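PDB 5ZY8: UPF0336 protein Rv0637, which probably serves, as the HadC subunit, in (3R)-hydroxyacyl-[acyl-carrier-protein] dehydration within a complex with another protein chain. Local coordinates for residues Y50-L63 and F91-A105. Numbering follows the deposited sequence.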
loop_
_atom_site.group_PDB
_atom_site.type_symbol
_atom_site.label_atom_id
_atom_site.label_comp_id
_atom_site.label_asym_id
_atom_site.label_seq_id
_atom_site.Cartn_x
_atom_site.Cartn_y
_atom_site.Cartn_z
ATOM N N TYR C 50 20.551 -13.215 5.282
ATOM C CA TYR C 50 19.437 -12.651 6.033
ATOM C C TYR C 50 18.319 -13.674 6.192
ATOM O O TYR C 50 18.012 -14.421 5.259
ATOM C CB TYR C 50 18.928 -11.393 5.337
ATOM C CG TYR C 50 20.048 -10.480 4.851
ATOM C CD1 TYR C 50 19.962 -9.838 3.622
ATOM C CD2 TYR C 50 21.169 -10.229 5.638
ATOM C CE1 TYR C 50 20.974 -8.995 3.182
ATOM C CE2 TYR C 50 22.187 -9.388 5.204
ATOM C CZ TYR C 50 22.084 -8.773 3.979
ATOM O OH TYR C 50 23.105 -7.949 3.559
ATOM N N ASP C 51 17.710 -13.701 7.380
ATOM C CA ASP C 51 16.672 -14.673 7.708
ATOM C C ASP C 51 15.254 -14.149 7.458
ATOM O O ASP C 51 14.283 -14.845 7.778
ATOM C CB ASP C 51 16.832 -15.150 9.156
ATOM C CG ASP C 51 16.935 -14.010 10.145
ATOM O OD1 ASP C 51 16.900 -12.833 9.717
ATOM O OD2 ASP C 51 17.053 -14.300 11.357
ATOM N N ALA C 52 15.127 -12.944 6.895
ATOM C CA ALA C 52 13.895 -12.433 6.302
ATOM C C ALA C 52 14.288 -11.618 5.076
ATOM O O ALA C 52 15.471 -11.462 4.773
ATOM C CB ALA C 52 13.081 -11.602 7.298
ATOM N N LEU C 53 13.305 -11.118 4.338
ATOM C CA LEU C 53 13.611 -10.315 3.160
ATOM C C LEU C 53 14.098 -8.932 3.560
ATOM O O LEU C 53 13.790 -8.427 4.643
ATOM C CB LEU C 53 12.385 -10.116 2.262
ATOM C CG LEU C 53 11.546 -11.240 1.660
ATOM C CD1 LEU C 53 10.800 -11.936 2.753
ATOM C CD2 LEU C 53 10.568 -10.695 0.623
ATOM N N VAL C 54 14.862 -8.322 2.680
ATOM C CA VAL C 54 15.325 -6.960 2.891
ATOM C C VAL C 54 14.257 -6.004 2.382
ATOM O O VAL C 54 13.687 -6.195 1.294
ATOM C CB VAL C 54 16.659 -6.710 2.175
ATOM C CG1 VAL C 54 17.231 -5.364 2.591
ATOM C CG2 VAL C 54 17.613 -7.838 2.436
ATOM N N ALA C 55 14.001 -4.956 3.156
ATOM C CA ALA C 55 13.036 -3.950 2.761
ATOM C C ALA C 55 13.658 -3.021 1.729
ATOM O O ALA C 55 14.878 -2.867 1.686
ATOM C CB ALA C 55 12.573 -3.146 3.970
ATOM N N PRO C 56 12.847 -2.427 0.860
ATOM C CA PRO C 56 13.378 -1.416 -0.059
ATOM C C PRO C 56 14.042 -0.301 0.732
ATOM O O PRO C 56 13.562 0.099 1.794
ATOM C CB PRO C 56 12.133 -0.925 -0.808
ATOM C CG PRO C 56 11.172 -2.053 -0.712
ATOM C CD PRO C 56 11.422 -2.713 0.612
ATOM N N LEU C 57 15.160 0.200 0.213
ATOM C CA LEU C 57 15.989 1.078 1.033
ATOM C C LEU C 57 15.319 2.402 1.366
ATOM O O LEU C 57 15.790 3.094 2.270
ATOM C CB LEU C 57 17.352 1.308 0.371
ATOM C CG LEU C 57 18.023 -0.008 -0.044
ATOM C CD1 LEU C 57 19.229 0.196 -0.948
ATOM C CD2 LEU C 57 18.391 -0.809 1.197
ATOM N N THR C 58 14.232 2.766 0.695
ATOM C CA THR C 58 13.497 3.965 1.066
ATOM C C THR C 58 12.201 3.659 1.817
ATOM O O THR C 58 11.418 4.581 2.070
ATOM C CB THR C 58 13.205 4.799 -0.177
ATOM O OG1 THR C 58 12.569 3.971 -1.152
ATOM C CG2 THR C 58 14.486 5.362 -0.761
ATOM N N PHE C 59 11.999 2.401 2.245
ATOM C CA PHE C 59 10.707 1.972 2.782
ATOM C C PHE C 59 10.306 2.788 3.998
ATOM O O PHE C 59 9.131 3.154 4.152
ATOM C CB PHE C 59 10.753 0.486 3.149
ATOM C CG PHE C 59 9.405 -0.118 3.491
ATOM C CD1 PHE C 59 8.415 -0.273 2.525
ATOM C CD2 PHE C 59 9.137 -0.549 4.779
ATOM C CE1 PHE C 59 7.173 -0.853 2.846
ATOM C CE2 PHE C 59 7.912 -1.119 5.111
ATOM C CZ PHE C 59 6.924 -1.273 4.144
ATOM N N VAL C 60 11.265 3.077 4.874
ATOM C CA VAL C 60 10.979 3.663 6.179
ATOM C C VAL C 60 10.559 5.127 6.028
ATOM O O VAL C 60 10.241 5.803 7.017
ATOM C CB VAL C 60 12.185 3.463 7.118
ATOM C CG1 VAL C 60 11.925 4.021 8.511
ATOM C CG2 VAL C 60 12.514 1.977 7.209
ATOM N N THR C 61 10.514 5.626 4.789
ATOM C CA THR C 61 9.841 6.902 4.574
ATOM C C THR C 61 8.418 6.873 5.133
ATOM O O THR C 61 7.936 7.884 5.661
ATOM C CB THR C 61 9.835 7.268 3.085
ATOM O OG1 THR C 61 9.477 8.644 2.941
ATOM C CG2 THR C 61 8.837 6.434 2.309
ATOM N N ILE C 62 7.746 5.719 5.066
ATOM C CA ILE C 62 6.402 5.616 5.619
ATOM C C ILE C 62 6.428 5.862 7.123
ATOM O O ILE C 62 5.634 6.644 7.659
ATOM C CB ILE C 62 5.774 4.255 5.276
ATOM C CG1 ILE C 62 5.443 4.189 3.786
ATOM C CG2 ILE C 62 4.513 4.036 6.092
ATOM C CD1 ILE C 62 5.306 2.783 3.259
ATOM N N LEU C 63 7.335 5.196 7.834
ATOM C CA LEU C 63 7.415 5.426 9.272
ATOM C C LEU C 63 7.805 6.877 9.561
ATOM O O LEU C 63 7.202 7.536 10.421
ATOM C CB LEU C 63 8.395 4.444 9.919
ATOM C CG LEU C 63 8.490 4.511 11.451
ATOM C CD1 LEU C 63 7.097 4.599 12.075
ATOM C CD2 LEU C 63 9.248 3.307 12.001
ATOM N N PHE C 91 19.574 8.633 4.395
ATOM C CA PHE C 91 19.360 7.418 5.174
ATOM C C PHE C 91 20.699 6.867 5.643
ATOM O O PHE C 91 21.672 6.837 4.876
ATOM C CB PHE C 91 18.641 6.319 4.374
ATOM C CG PHE C 91 17.238 6.667 3.959
ATOM C CD1 PHE C 91 16.176 6.449 4.815
ATOM C CD2 PHE C 91 16.976 7.157 2.685
ATOM C CE1 PHE C 91 14.882 6.756 4.424
ATOM C CE2 PHE C 91 15.688 7.459 2.289
ATOM C CZ PHE C 91 14.640 7.259 3.157
ATOM N N VAL C 92 20.758 6.452 6.909
ATOM C CA VAL C 92 21.942 5.806 7.473
ATOM C C VAL C 92 21.530 4.465 8.056
ATOM O O VAL C 92 20.824 4.414 9.072
ATOM C CB VAL C 92 22.629 6.664 8.537
ATOM C CG1 VAL C 92 23.874 5.949 9.044
ATOM C CG2 VAL C 92 22.984 8.021 7.954
ATOM N N PHE C 93 22.028 3.387 7.465
ATOM C CA PHE C 93 21.637 2.037 7.850
ATOM C C PHE C 93 22.722 1.496 8.765
ATOM O O PHE C 93 23.804 1.119 8.311
ATOM C CB PHE C 93 21.429 1.165 6.618
ATOM C CG PHE C 93 20.459 1.745 5.644
ATOM C CD1 PHE C 93 19.095 1.544 5.801
ATOM C CD2 PHE C 93 20.902 2.512 4.581
ATOM C CE1 PHE C 93 18.183 2.091 4.903
ATOM C CE2 PHE C 93 20.000 3.065 3.682
ATOM C CZ PHE C 93 18.635 2.850 3.845
ATOM N N HIS C 94 22.419 1.475 10.064
ATOM C CA HIS C 94 23.309 0.858 11.038
ATOM C C HIS C 94 23.079 -0.643 11.134
ATOM O O HIS C 94 24.005 -1.391 11.466
ATOM C CB HIS C 94 23.122 1.521 12.403
ATOM C CG HIS C 94 23.367 2.998 12.389
ATOM N ND1 HIS C 94 24.633 3.541 12.327
ATOM C CD2 HIS C 94 22.508 4.045 12.382
ATOM C CE1 HIS C 94 24.544 4.859 12.311
ATOM N NE2 HIS C 94 23.266 5.191 12.343
ATOM N N LYS C 95 21.868 -1.096 10.853
ATOM C CA LYS C 95 21.573 -2.506 10.674
ATOM C C LYS C 95 20.654 -2.615 9.474
ATOM O O LYS C 95 19.914 -1.672 9.165
ATOM C CB LYS C 95 20.911 -3.115 11.918
ATOM C CG LYS C 95 21.698 -2.863 13.186
ATOM C CD LYS C 95 21.437 -3.892 14.270
ATOM C CE LYS C 95 22.558 -3.850 15.300
ATOM N NZ LYS C 95 22.349 -2.763 16.286
ATOM N N PRO C 96 20.663 -3.748 8.780
ATOM C CA PRO C 96 19.696 -3.936 7.699
ATOM C C PRO C 96 18.307 -4.071 8.294
ATOM O O PRO C 96 18.119 -4.715 9.334
ATOM C CB PRO C 96 20.163 -5.227 7.023
ATOM C CG PRO C 96 20.840 -5.984 8.109
ATOM C CD PRO C 96 21.481 -4.953 9.004
ATOM N N VAL C 97 17.332 -3.464 7.624
ATOM C CA VAL C 97 15.943 -3.493 8.069
ATOM C C VAL C 97 15.205 -4.538 7.241
ATOM O O VAL C 97 15.131 -4.442 6.008
ATOM C CB VAL C 97 15.283 -2.105 7.982
ATOM C CG1 VAL C 97 15.551 -1.450 6.647
ATOM C CG2 VAL C 97 13.795 -2.210 8.240
ATOM N N LEU C 98 14.686 -5.558 7.920
ATOM C CA LEU C 98 14.085 -6.702 7.259
ATOM C C LEU C 98 12.589 -6.790 7.521
ATOM O O LEU C 98 12.045 -6.187 8.459
ATOM C CB LEU C 98 14.718 -8.017 7.722
ATOM C CG LEU C 98 16.221 -8.116 7.906
ATOM C CD1 LEU C 98 16.549 -9.508 8.431
ATOM C CD2 LEU C 98 16.943 -7.827 6.596
ATOM N N ALA C 99 11.935 -7.583 6.672
ATOM C CA ALA C 99 10.532 -7.876 6.886
ATOM C C ALA C 99 10.377 -8.595 8.219
ATOM O O ALA C 99 11.188 -9.456 8.581
ATOM C CB ALA C 99 9.987 -8.727 5.743
ATOM N N GLY C 100 9.342 -8.213 8.964
ATOM C CA GLY C 100 9.153 -8.714 10.300
ATOM C C GLY C 100 9.768 -7.863 11.390
ATOM O O GLY C 100 9.452 -8.078 12.565
ATOM N N ASP C 101 10.629 -6.903 11.049
ATOM C CA ASP C 101 11.252 -6.083 12.083
ATOM C C ASP C 101 10.234 -5.175 12.758
ATOM O O ASP C 101 9.376 -4.577 12.102
ATOM C CB ASP C 101 12.386 -5.226 11.514
ATOM C CG ASP C 101 13.622 -6.035 11.188
ATOM O OD1 ASP C 101 14.586 -5.465 10.622
ATOM O OD2 ASP C 101 13.635 -7.239 11.521
ATOM N N LYS C 102 10.355 -5.056 14.077
ATOM C CA LYS C 102 9.561 -4.132 14.877
ATOM C C LYS C 102 10.411 -2.900 15.176
ATOM O O LYS C 102 11.503 -3.017 15.739
ATOM C CB LYS C 102 9.098 -4.819 16.163
ATOM C CG LYS C 102 8.019 -4.105 16.952
ATOM C CD LYS C 102 7.870 -4.743 18.323
ATOM C CE LYS C 102 6.542 -4.386 18.959
ATOM N NZ LYS C 102 6.295 -5.111 20.230
ATOM N N LEU C 103 9.914 -1.727 14.804
ATOM C CA LEU C 103 10.694 -0.502 14.866
ATOM C C LEU C 103 9.996 0.536 15.728
ATOM O O LEU C 103 8.772 0.692 15.661
ATOM C CB LEU C 103 10.909 0.070 13.456
ATOM C CG LEU C 103 11.647 -0.814 12.454
ATOM C CD1 LEU C 103 11.932 -0.043 11.181
ATOM C CD2 LEU C 103 12.929 -1.329 13.072
ATOM N N TRP C 104 10.783 1.262 16.520
ATOM C CA TRP C 104 10.296 2.387 17.308
ATOM C C TRP C 104 10.918 3.660 16.762
ATOM O O TRP C 104 12.137 3.738 16.582
ATOM C CB TRP C 104 10.625 2.235 18.797
ATOM C CG TRP C 104 9.985 1.048 19.436
ATOM C CD1 TRP C 104 10.506 -0.216 19.536
ATOM C CD2 TRP C 104 8.699 1.003 20.065
ATOM N NE1 TRP C 104 9.618 -1.047 20.191
ATOM C CE2 TRP C 104 8.503 -0.322 20.527
ATOM C CE3 TRP C 104 7.695 1.950 20.286
ATOM C CZ2 TRP C 104 7.340 -0.717 21.191
ATOM C CZ3 TRP C 104 6.547 1.558 20.955
ATOM C CH2 TRP C 104 6.380 0.236 21.397
ATOM N N ALA C 105 10.082 4.658 16.530
ATOM C CA ALA C 105 10.487 5.878 15.865
ATOM C C ALA C 105 10.575 7.020 16.865
ATOM O O ALA C 105 9.826 7.085 17.846
ATOM C CB ALA C 105 9.518 6.232 14.737
HETATM O O HOH W 1 16.235 -2.543 3.711
#
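V54 and L98 form a single beta bridge in this hot-dog fold, joining the segment that leads into helix 61-74 to the connection between strands 85-93 and 102-113. Two backbone bonds define it: A99 N gives its hydrogen to L53 O, and A55 N to V97 O (3.1 Å, N-H...O angle 168°), the second lying in the carbonyl plane. L98 carries the largest share of the buried surface. Its CG stands anti to the carbonyl carbon (chi1 -42°), and its methyls part: CD1 lies 3.6 Å from D51 OD1, whereas CD2 comes to 4.1 Å from V54 CA and also meets Y50 CB. A type II turn, L98 to D101, follows; L98 N donates a hydrogen bond to D101 OD1, which it meets from above the carboxylate plane.

Farther along, L57 O serves two rings differently, sitting 4.1 Å above the centre of the F91 ring but in the plane of the F93 ring at its edge, 3.3 Å from F93 CZ. The methyl CG2 of T58 adds to the F91 contact obliquely. Just before helix 61-74, V60 CG2 meets V97 CG2 and L103 CD1, both at 4.5 Å, from one side, and M136 of strand 134-143 touches V60, V97 and F93. F91 also pairs with a strand of another protein's chain, extending the sheet across the interface. At the strand 102-113 end, L63 holds CG anti to its backbone N (chi1 -175°), which brings L63 CG within 3.8 Å of A105 CB, while L63 CD2 rests 3.9 Å from L103 CB.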